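Local atomic coordinates of pyoverdine synthetase F (Pseudomonas aeruginosa PAO1, PDB entry 6CUL), a protein that is a pyoverdine synthetase protein with an alpha/beta fold on a mixed seven-stranded sheet flanked by helices, with a pocket that holds a bound ligand. Residues Q22-K27 with T247-R252; Y53-V58 with K97-L102; D126-L131 with L152-R157. One frame throughout, in Å; residues are numbered along the deposited sequence.

Interaction 1 (Q22-K27 with T247-R252); sequences QYVPYK and TILELR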
loop_
_atom_site.group_PDB
_atom_site.type_symbol
_atom_site.label_atom_id
_atom_site.label_comp_id
_atom_site.label_asym_id
_atom_site.label_seq_id
_atom_site.Cartn_x
_atom_site.Cartn_y
_atom_site.Cartn_z
ATOM N N GLN A 22 -12.845 -7.787 -0.583
ATOM C CA GLN A 22 -14.098 -7.867 -1.240
ATOM C C GLN A 22 -14.002 -8.566 -2.576
ATOM O O GLN A 22 -12.979 -8.689 -3.142
ATOM C CB GLN A 22 -14.585 -6.435 -1.466
ATOM C CG GLN A 22 -14.796 -5.580 -0.239
ATOM C CD GLN A 22 -15.821 -4.461 -0.424
ATOM O OE1 GLN A 22 -16.898 -4.673 -0.916
ATOM N NE2 GLN A 22 -15.471 -3.311 -0.037
ATOM N N TYR A 23 -15.107 -9.024 -3.066
ATOM C CA TYR A 23 -15.138 -9.632 -4.360
ATOM C C TYR A 23 -15.455 -8.611 -5.384
ATOM O O TYR A 23 -16.227 -7.767 -5.135
ATOM C CB TYR A 23 -16.193 -10.699 -4.460
ATOM C CG TYR A 23 -15.742 -12.059 -4.083
ATOM C CD1 TYR A 23 -15.020 -12.850 -4.956
ATOM C CD2 TYR A 23 -16.049 -12.537 -2.873
ATOM C CE1 TYR A 23 -14.626 -14.068 -4.594
ATOM C CE2 TYR A 23 -15.650 -13.739 -2.509
ATOM C CZ TYR A 23 -14.957 -14.502 -3.356
ATOM O OH TYR A 23 -14.640 -15.710 -2.882
ATOM N N VAL A 24 -14.847 -8.670 -6.525
ATOM C CA VAL A 24 -15.162 -7.691 -7.505
ATOM C C VAL A 24 -15.458 -8.343 -8.817
ATOM O O VAL A 24 -14.923 -9.362 -9.107
ATOM C CB VAL A 24 -14.056 -6.662 -7.705
ATOM C CG1 VAL A 24 -13.862 -5.818 -6.475
ATOM C CG2 VAL A 24 -12.793 -7.337 -8.173
ATOM N N PRO A 25 -16.394 -7.811 -9.557
ATOM C CA PRO A 25 -16.662 -8.354 -10.863
ATOM C C PRO A 25 -15.442 -8.096 -11.788
ATOM O O PRO A 25 -14.946 -7.029 -11.865
ATOM C CB PRO A 25 -17.880 -7.575 -11.295
ATOM C CG PRO A 25 -17.972 -6.416 -10.399
ATOM C CD PRO A 25 -17.442 -6.902 -9.123
ATOM N N TYR A 26 -15.014 -9.137 -12.478
ATOM C CA TYR A 26 -13.844 -9.165 -13.327
ATOM C C TYR A 26 -14.136 -10.073 -14.494
ATOM O O TYR A 26 -14.857 -11.010 -14.319
ATOM C CB TYR A 26 -12.706 -9.770 -12.493
ATOM C CG TYR A 26 -11.447 -10.003 -13.223
ATOM C CD1 TYR A 26 -10.511 -9.010 -13.353
ATOM C CD2 TYR A 26 -11.193 -11.193 -13.801
ATOM C CE1 TYR A 26 -9.381 -9.204 -14.059
ATOM C CE2 TYR A 26 -10.070 -11.386 -14.503
ATOM C CZ TYR A 26 -9.178 -10.383 -14.626
ATOM O OH TYR A 26 -8.068 -10.613 -15.291
ATOM N N LYS A 27 -13.769 -9.679 -15.716
ATOM C CA LYS A 27 -13.923 -10.552 -16.872
ATOM C C LYS A 27 -15.329 -11.148 -17.059
ATOM O O LYS A 27 -15.465 -12.297 -17.498
ATOM C CB LYS A 27 -13.068 -11.746 -16.614
ATOM C CG LYS A 27 -11.812 -11.840 -17.359
ATOM C CD LYS A 27 -11.119 -13.110 -16.897
ATOM C CE LYS A 27 -11.411 -14.300 -17.762
ATOM N NZ LYS A 27 -10.810 -15.455 -17.082
ATOM N N THR A 247 -11.448 -2.419 -17.247
ATOM C CA THR A 247 -11.956 -1.522 -16.216
ATOM C C THR A 247 -10.877 -1.313 -15.170
ATOM O O THR A 247 -9.901 -1.972 -15.174
ATOM C CB THR A 247 -13.168 -2.057 -15.474
ATOM O OG1 THR A 247 -12.812 -3.097 -14.597
ATOM C CG2 THR A 247 -14.066 -2.601 -16.364
ATOM N N ILE A 248 -11.078 -0.356 -14.293
ATOM C CA ILE A 248 -10.190 -0.071 -13.197
ATOM C C ILE A 248 -10.130 -1.206 -12.182
ATOM O O ILE A 248 -9.069 -1.559 -11.777
ATOM C CB ILE A 248 -10.429 1.325 -12.604
ATOM C CG1 ILE A 248 -9.211 1.786 -11.850
ATOM C CG2 ILE A 248 -11.692 1.376 -11.770
ATOM C CD1 ILE A 248 -8.104 2.141 -12.754
ATOM N N LEU A 249 -11.252 -1.815 -11.862
ATOM C CA LEU A 249 -11.240 -2.957 -10.971
ATOM C C LEU A 249 -10.419 -4.081 -11.537
ATOM O O LEU A 249 -9.865 -4.770 -10.792
ATOM C CB LEU A 249 -12.632 -3.447 -10.676
ATOM C CG LEU A 249 -13.373 -2.487 -9.824
ATOM C CD1 LEU A 249 -14.796 -2.884 -9.699
ATOM C CD2 LEU A 249 -12.715 -2.356 -8.508
ATOM N N GLU A 250 -10.480 -4.330 -12.839
ATOM C CA GLU A 250 -9.653 -5.322 -13.499
ATOM C C GLU A 250 -8.160 -4.986 -13.506
ATOM O O GLU A 250 -7.368 -5.812 -13.324
ATOM C CB GLU A 250 -10.115 -5.570 -14.908
ATOM C CG GLU A 250 -11.402 -6.316 -15.038
ATOM C CD GLU A 250 -12.293 -5.769 -16.099
ATOM O OE1 GLU A 250 -11.952 -4.792 -16.659
ATOM O OE2 GLU A 250 -13.329 -6.312 -16.334
ATOM N N LEU A 251 -7.804 -3.763 -13.776
ATOM C CA LEU A 251 -6.414 -3.372 -13.751
ATOM C C LEU A 251 -5.760 -3.486 -12.367
ATOM O O LEU A 251 -4.711 -3.995 -12.275
ATOM C CB LEU A 251 -6.223 -1.980 -14.324
ATOM C CG LEU A 251 -4.800 -1.493 -14.513
ATOM C CD1 LEU A 251 -3.899 -2.586 -14.999
ATOM C CD2 LEU A 251 -4.764 -0.374 -15.491
ATOM N N ARG A 252 -6.444 -3.067 -11.327
ATOM C CA ARG A 252 -5.929 -3.168 -9.991
ATOM C C ARG A 252 -5.671 -4.582 -9.604
ATOM O O ARG A 252 -4.663 -4.848 -9.121
ATOM C CB ARG A 252 -6.911 -2.596 -8.963
ATOM C CG ARG A 252 -7.012 -1.093 -8.903
ATOM C CD ARG A 252 -7.636 -0.513 -7.624
ATOM N NE ARG A 252 -8.650 -1.261 -6.990
ATOM C CZ ARG A 252 -9.853 -0.823 -6.776
ATOM N NH1 ARG A 252 -10.209 0.355 -7.117
ATOM N NH2 ARG A 252 -10.686 -1.594 -6.179
HETATM O O HOH W 1 -15.083 -4.802 -13.246
#
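Tyr26, on the strand 23-26, meets Glu250 in the first turn of the helix 248-271, whose N terminus is closed by a capping box of Thr247 and Glu250. Tyr26 CD1 approaches Glu250 CG obliquely, at 3.3 Å, with CE1 somewhat farther off, so the ring packs on the methylene part of the glutamate rather than on its charge. Ring and carboxylate planes stand 80° apart. A bend at chi2 (139°) places Glu250 CD near the strand end; of its oxygens, OE2 takes a weak hydrogen bond, 3.5 Å long, from Lys27 N, and OE1 faces the start of the helix. One step back on the helix and two on the strand, Val24 CG1 and Leu249 CD2 touch at 4.2 Å, both branched side chains pointing across the contact. A water links the two segments, donating to Pro25 O at 2.6 Å and hydrogen-bonded to Thr247 OG1 at 3.1 Å.

Behind this first shell, Val24 is backbone-bonded to Arg31 of the antiparallel partner strand 29-32, and Trp253, one turn on from Leu249, brings its ring to that of Tyr26. The side chain of Val24 is about 9 Å from the bound N-(4-{[(2-amino-4-oxo-1,4-dihydroquinazolin-6-yl)methyl]amino}benzene-1-carbonyl)-D-glutamic acid. Glutamate suits its place because it is long enough to reach back to the cap residue, although the Thr247 N to Glu250 OE1 bond is modelled so short that its length is doubtful. Threonine suits the N-cap because its hydroxyl sits one carbon from CA: Thr247 OG1 accepts from Glu250 N at 3.2 Å, with an N-H...O angle of 167°.

Interaction 2 (Y53-V58 with K97-L102); sequences YELVGV and KTLNDL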
loop_
_atom_site.group_PDB
_atom_site.type_symbol
_atom_site.label_atom_id
_atom_site.label_comp_id
_atom_site.label_asym_id
_atom_site.label_seq_id
_atom_site.Cartn_x
_atom_site.Cartn_y
_atom_site.Cartn_z
ATOM N N TYR A 53 11.696 -13.461 7.660
ATOM C CA TYR A 53 11.065 -12.382 8.368
ATOM C C TYR A 53 9.961 -12.782 9.348
ATOM O O TYR A 53 9.379 -13.802 9.262
ATOM C CB TYR A 53 10.430 -11.457 7.351
ATOM C CG TYR A 53 11.312 -10.725 6.393
ATOM C CD1 TYR A 53 12.046 -9.699 6.794
ATOM C CD2 TYR A 53 11.330 -11.028 5.053
ATOM C CE1 TYR A 53 12.819 -9.006 5.936
ATOM C CE2 TYR A 53 12.131 -10.323 4.171
ATOM C CZ TYR A 53 12.872 -9.317 4.636
ATOM O OH TYR A 53 13.652 -8.589 3.855
ATOM N N GLU A 54 9.701 -11.945 10.307
ATOM C CA GLU A 54 8.575 -12.175 11.155
ATOM C C GLU A 54 7.770 -10.911 11.067
ATOM O O GLU A 54 8.301 -9.871 11.335
ATOM C CB GLU A 54 8.966 -12.431 12.575
ATOM C CG GLU A 54 7.815 -13.029 13.327
ATOM C CD GLU A 54 8.017 -13.015 14.784
ATOM O OE1 GLU A 54 9.030 -12.640 15.216
ATOM O OE2 GLU A 54 7.166 -13.373 15.486
ATOM N N LEU A 55 6.503 -10.973 10.707
ATOM C CA LEU A 55 5.759 -9.758 10.641
ATOM C C LEU A 55 5.472 -9.380 12.117
ATOM O O LEU A 55 4.922 -10.151 12.880
ATOM C CB LEU A 55 4.512 -9.970 9.825
ATOM C CG LEU A 55 3.500 -8.834 9.792
ATOM C CD1 LEU A 55 3.985 -7.649 9.037
ATOM C CD2 LEU A 55 2.195 -9.333 9.247
ATOM N N VAL A 56 5.865 -8.192 12.528
ATOM C CA VAL A 56 5.688 -7.869 13.924
ATOM C C VAL A 56 4.526 -6.973 14.257
ATOM O O VAL A 56 3.860 -7.218 15.192
ATOM C CB VAL A 56 7.004 -7.442 14.587
ATOM C CG1 VAL A 56 7.980 -8.570 14.530
ATOM C CG2 VAL A 56 7.565 -6.201 13.956
ATOM N N GLY A 57 4.256 -5.970 13.477
ATOM C CA GLY A 57 3.125 -5.140 13.749
ATOM C C GLY A 57 2.415 -4.709 12.510
ATOM O O GLY A 57 3.017 -4.538 11.512
ATOM N N VAL A 58 1.124 -4.521 12.593
ATOM C CA VAL A 58 0.374 -4.084 11.427
ATOM C C VAL A 58 -0.303 -2.759 11.775
ATOM O O VAL A 58 -1.438 -2.716 12.131
ATOM C CB VAL A 58 -0.692 -5.120 10.943
ATOM C CG1 VAL A 58 -1.459 -4.584 9.767
ATOM C CG2 VAL A 58 -0.072 -6.446 10.562
ATOM N N LYS A 97 0.082 -16.719 14.460
ATOM C CA LYS A 97 -0.297 -15.566 15.228
ATOM C C LYS A 97 -1.594 -15.144 14.561
ATOM O O LYS A 97 -1.664 -15.104 13.348
ATOM C CB LYS A 97 0.675 -14.402 15.079
ATOM C CG LYS A 97 2.128 -14.641 15.388
ATOM C CD LYS A 97 2.882 -13.323 15.316
ATOM C CE LYS A 97 4.389 -13.474 15.392
ATOM N NZ LYS A 97 5.080 -12.199 15.654
ATOM N N THR A 98 -2.611 -14.814 15.330
ATOM C CA THR A 98 -3.869 -14.346 14.808
ATOM C C THR A 98 -3.528 -13.041 14.133
ATOM O O THR A 98 -2.939 -12.237 14.742
ATOM C CB THR A 98 -4.837 -14.096 15.963
ATOM O OG1 THR A 98 -5.039 -15.283 16.690
ATOM C CG2 THR A 98 -6.084 -13.649 15.497
ATOM N N LEU A 99 -3.887 -12.836 12.877
ATOM C CA LEU A 99 -3.495 -11.612 12.204
ATOM C C LEU A 99 -4.068 -10.360 12.804
ATOM O O LEU A 99 -3.372 -9.373 12.890
ATOM C CB LEU A 99 -3.764 -11.656 10.722
ATOM C CG LEU A 99 -3.550 -10.387 9.976
ATOM C CD1 LEU A 99 -2.135 -10.161 9.528
ATOM C CD2 LEU A 99 -4.363 -10.444 8.761
ATOM N N ASN A 100 -5.320 -10.454 13.211
ATOM C CA ASN A 100 -6.033 -9.340 13.862
ATOM C C ASN A 100 -5.406 -8.855 15.158
ATOM O O ASN A 100 -5.428 -7.708 15.449
ATOM C CB ASN A 100 -7.480 -9.665 14.043
ATOM C CG ASN A 100 -8.209 -9.609 12.767
ATOM O OD1 ASN A 100 -8.368 -8.558 12.241
ATOM N ND2 ASN A 100 -8.607 -10.736 12.238
ATOM N N ASP A 101 -4.766 -9.746 15.860
ATOM C CA ASP A 101 -4.050 -9.405 17.007
ATOM C C ASP A 101 -2.890 -8.489 16.683
ATOM O O ASP A 101 -2.400 -7.945 17.557
ATOM C CB ASP A 101 -3.592 -10.644 17.736
ATOM C CG ASP A 101 -4.720 -11.575 18.117
ATOM O OD1 ASP A 101 -5.886 -11.295 18.030
ATOM O OD2 ASP A 101 -4.414 -12.650 18.489
ATOM N N LEU A 102 -2.430 -8.368 15.479
ATOM C CA LEU A 102 -1.340 -7.434 15.221
ATOM C C LEU A 102 -1.698 -6.016 14.809
ATOM O O LEU A 102 -0.839 -5.296 14.552
ATOM C CB LEU A 102 -0.378 -7.990 14.196
ATOM C CG LEU A 102 0.244 -9.332 14.414
ATOM C CD1 LEU A 102 0.765 -9.870 13.117
ATOM C CD2 LEU A 102 1.325 -9.229 15.431
#
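Val58, on the strand 55-60, donates its backbone N-H to Leu102 O at 2.9 Å, with an N-H...O angle of 154°, and a further backbone bond between Val58 and Leu104 carries the pairing into the parallel edge strand 103-105 of the main sheet. Leu102, at the end of a short 3-10 turn, lies beside this bond. Its CG lies anti to the carbonyl carbon (chi1 -55°), and the two methyls beyond it part company: CD1 meets Leu55 CD2 at 4.2 Å, while CD2 comes to 3.2 Å from Val56 O, a tight approach. Val58 CG2 touches Leu102 CB at 4.0 Å, the two side chains crossing at about a right angle. Leu99 CD1 reaches both Leu55 CD2 and Val58 CG2, each at 4.4 Å. Leu37 and Val41 of the helix 36-46 also pack on Leu99, so these branched aliphatic groups join strand, loop and helix.

At the other end, the extended chain of Lys97 carries NZ to Glu54, forming a salt bridge with OE2; the modelled 2.4 Å is doubtful because that oxygen also lies too close to Lys97 CE. Lys97 NZ also makes a weak bond to Leu55 O. With the Val58 N-H and Leu102 C=O bonded to each other, leucines can pack round them at little polar cost, while the partly exposed lysine, long enough to span from loop to strand, probably adds an electrostatic tie.

Interaction 3 (D126-L131 with L152-R157); sequences DFERRL and LDELVR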
loop_
_atom_site.group_PDB
_atom_site.type_symbol
_atom_site.label_atom_id
_atom_site.label_comp_id
_atom_site.label_asym_id
_atom_site.label_seq_id
_atom_site.Cartn_x
_atom_site.Cartn_y
_atom_site.Cartn_z
ATOM N N ASP A 126 4.742 14.867 15.377
ATOM C CA ASP A 126 4.598 13.936 16.477
ATOM C C ASP A 126 4.117 12.533 16.058
ATOM O O ASP A 126 4.440 11.589 16.691
ATOM C CB ASP A 126 3.739 14.555 17.576
ATOM C CG ASP A 126 3.778 13.809 18.845
ATOM O OD1 ASP A 126 4.689 13.964 19.593
ATOM O OD2 ASP A 126 2.870 13.098 19.136
ATOM N N PHE A 127 3.261 12.454 15.056
ATOM C CA PHE A 127 2.805 11.209 14.484
ATOM C C PHE A 127 3.963 10.466 13.855
ATOM O O PHE A 127 4.131 9.303 14.078
ATOM C CB PHE A 127 1.769 11.473 13.452
ATOM C CG PHE A 127 1.652 10.406 12.435
ATOM C CD1 PHE A 127 1.051 9.226 12.726
ATOM C CD2 PHE A 127 2.113 10.602 11.165
ATOM C CE1 PHE A 127 0.905 8.269 11.791
ATOM C CE2 PHE A 127 1.961 9.640 10.217
ATOM C CZ PHE A 127 1.355 8.470 10.539
ATOM N N GLU A 128 4.765 11.155 13.078
ATOM C CA GLU A 128 5.964 10.555 12.596
ATOM C C GLU A 128 6.813 10.206 13.814
ATOM O O GLU A 128 7.402 9.167 13.831
ATOM C CB GLU A 128 6.756 11.473 11.699
ATOM C CG GLU A 128 5.982 12.069 10.574
ATOM C CD GLU A 128 6.822 12.375 9.373
ATOM O OE1 GLU A 128 7.507 11.484 8.922
ATOM O OE2 GLU A 128 6.786 13.473 8.854
ATOM N N ARG A 129 6.868 11.064 14.817
ATOM C CA ARG A 129 7.630 10.750 15.985
ATOM C C ARG A 129 7.079 9.513 16.679
ATOM O O ARG A 129 7.833 8.710 17.093
ATOM C CB ARG A 129 7.688 11.916 16.898
ATOM C CG ARG A 129 8.594 11.666 18.056
ATOM C CD ARG A 129 7.932 10.953 19.217
ATOM N NE ARG A 129 6.782 11.643 19.724
ATOM C CZ ARG A 129 5.922 11.111 20.561
ATOM N NH1 ARG A 129 6.060 9.881 20.945
ATOM N NH2 ARG A 129 4.886 11.798 20.962
ATOM N N ARG A 130 5.764 9.394 16.772
ATOM C CA ARG A 130 5.107 8.187 17.259
ATOM C C ARG A 130 5.313 6.991 16.312
ATOM O O ARG A 130 5.269 5.894 16.749
ATOM C CB ARG A 130 3.620 8.388 17.434
ATOM C CG ARG A 130 3.172 8.797 18.803
ATOM C CD ARG A 130 1.662 8.932 18.933
ATOM N NE ARG A 130 1.019 9.762 17.911
ATOM C CZ ARG A 130 -0.169 9.517 17.362
ATOM N NH1 ARG A 130 -0.850 8.474 17.690
ATOM N NH2 ARG A 130 -0.635 10.332 16.461
ATOM N N LEU A 131 5.422 7.179 15.020
ATOM C CA LEU A 131 5.726 6.055 14.169
ATOM C C LEU A 131 7.071 5.408 14.561
ATOM O O LEU A 131 7.127 4.239 14.794
ATOM C CB LEU A 131 5.706 6.461 12.690
ATOM C CG LEU A 131 4.384 6.820 12.024
ATOM C CD1 LEU A 131 4.509 7.048 10.560
ATOM C CD2 LEU A 131 3.349 5.775 12.233
ATOM N N LEU A 152 5.641 10.521 4.442
ATOM C CA LEU A 152 6.654 10.604 5.438
ATOM C C LEU A 152 7.834 11.439 5.015
ATOM O O LEU A 152 8.496 11.090 4.153
ATOM C CB LEU A 152 7.093 9.198 5.796
ATOM C CG LEU A 152 6.080 8.386 6.593
ATOM C CD1 LEU A 152 5.194 7.596 5.684
ATOM C CD2 LEU A 152 6.756 7.500 7.578
ATOM N N ASP A 153 8.014 12.617 5.551
ATOM C CA ASP A 153 9.183 13.414 5.251
ATOM C C ASP A 153 10.204 13.412 6.375
ATOM O O ASP A 153 11.350 13.612 6.078
ATOM C CB ASP A 153 8.855 14.874 4.872
ATOM C CG ASP A 153 8.328 15.670 6.013
ATOM O OD1 ASP A 153 8.048 15.022 6.984
ATOM O OD2 ASP A 153 8.154 16.873 5.977
ATOM N N GLU A 154 9.760 13.294 7.599
ATOM C CA GLU A 154 10.630 13.274 8.736
ATOM C C GLU A 154 11.143 11.932 9.155
ATOM O O GLU A 154 12.244 11.844 9.593
ATOM C CB GLU A 154 9.994 13.959 9.920
ATOM C CG GLU A 154 9.973 15.452 9.781
ATOM C CD GLU A 154 9.321 16.106 10.947
ATOM O OE1 GLU A 154 9.303 15.434 11.993
ATOM O OE2 GLU A 154 8.862 17.232 10.830
ATOM N N LEU A 155 10.335 10.900 9.022
ATOM C CA LEU A 155 10.794 9.558 9.339
ATOM C C LEU A 155 11.916 9.104 8.436
ATOM O O LEU A 155 12.681 8.299 8.827
ATOM C CB LEU A 155 9.679 8.517 9.368
ATOM C CG LEU A 155 9.918 7.288 10.256
ATOM C CD1 LEU A 155 9.812 7.629 11.710
ATOM C CD2 LEU A 155 8.978 6.145 9.964
ATOM N N VAL A 156 12.002 9.646 7.262
ATOM C CA VAL A 156 13.051 9.251 6.376
ATOM C C VAL A 156 14.252 10.194 6.348
ATOM O O VAL A 156 14.760 10.412 5.277
ATOM C CB VAL A 156 12.474 9.097 4.980
ATOM C CG1 VAL A 156 11.280 8.219 5.069
ATOM C CG2 VAL A 156 12.071 10.397 4.350
ATOM N N ARG A 157 14.563 10.741 7.532
ATOM C CA ARG A 157 15.645 11.678 7.892
ATOM C C ARG A 157 17.052 11.101 7.983
ATOM O O ARG A 157 17.243 9.959 8.329
ATOM C CB ARG A 157 15.372 12.324 9.270
ATOM C CG ARG A 157 14.709 13.697 9.291
ATOM C CD ARG A 157 14.430 14.214 10.679
ATOM N NE ARG A 157 15.537 14.930 11.271
ATOM C CZ ARG A 157 15.772 14.991 12.577
ATOM N NH1 ARG A 157 16.801 15.656 13.037
ATOM N NH2 ARG A 157 14.981 14.378 13.414
#
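Glu128, on the helix 118-136, presents its carboxylate to the backbone of the loop that follows the strand 142-145, just where Glu154 opens a type I beta turn running to Arg157. Two successive N-H groups of the loop converge on it. Leu155 N donates to Glu128 OE1 at 2.9 Å, coming from above the carboxylate plane and 45° out of it. Glu154 N is shared between the two oxygens: its bond to Glu128 OE2, at 3.2 Å, meets it on the syn side, somewhat out of the carboxylate plane, and the one to OE1, equally long, is weak because it is bent. The chi1 torsion (-52°) sets Glu128 CG anti to the carbonyl carbon; the extended chain beyond CG carries the carboxylate to the loop, a reach glutamate has.

The same carboxylate has acidic neighbours. Asp153 OD1 stands 2.7 Å from Glu128 OE2, two acceptors with no hydrogen bond assigned between them, and the carboxylate planes are nearly coplanar, 20° apart. The CB of Glu154 packs 3.4 Å from Glu128 OE2, while its own acid group turns to Ser125, whose OG is hydrogen-bonded to Glu154 OE1. Lys124 makes long, weak ion pairs with both Glu128 and Asp153.

Beside this polar centre the leucines meet, their branched apolar chains suited to a buried place: Leu131 CD1 meets Leu152 CD2 at 3.8 Å, Leu131 CB lies 4.3 Å from Leu155 CD2, and Val106 packs on Leu131 too. Leu155 also touches Ile166 of the strand 166-170, which extends the apolar side into the sheet. Burial and the close approach to Asp153 would tend to raise the proton affinity of one or both acids, whereas the backbone N-H donors and distant Lys124 would work to stabilise a negative charge on Glu128.

In the fold
From the N terminus, the strand 23-26 comes first and meets the start of the helix 248-271, near the end of the chain, so interaction 1 closes a loop that encloses the other two. Within it, interaction 2 closes first, joining the strand 55-60 to the loop ahead of the edge strand 103-105. Interaction 3 follows in series, tying the helix 118-136 to the loop between strands 142-145 and 166-170. None touches another: the nearest atoms of interactions 2 and 3 are about 9 Å apart, while interactions 1 and 3 lie on opposite sides of the chain's centre, their own centres about 34 Å apart.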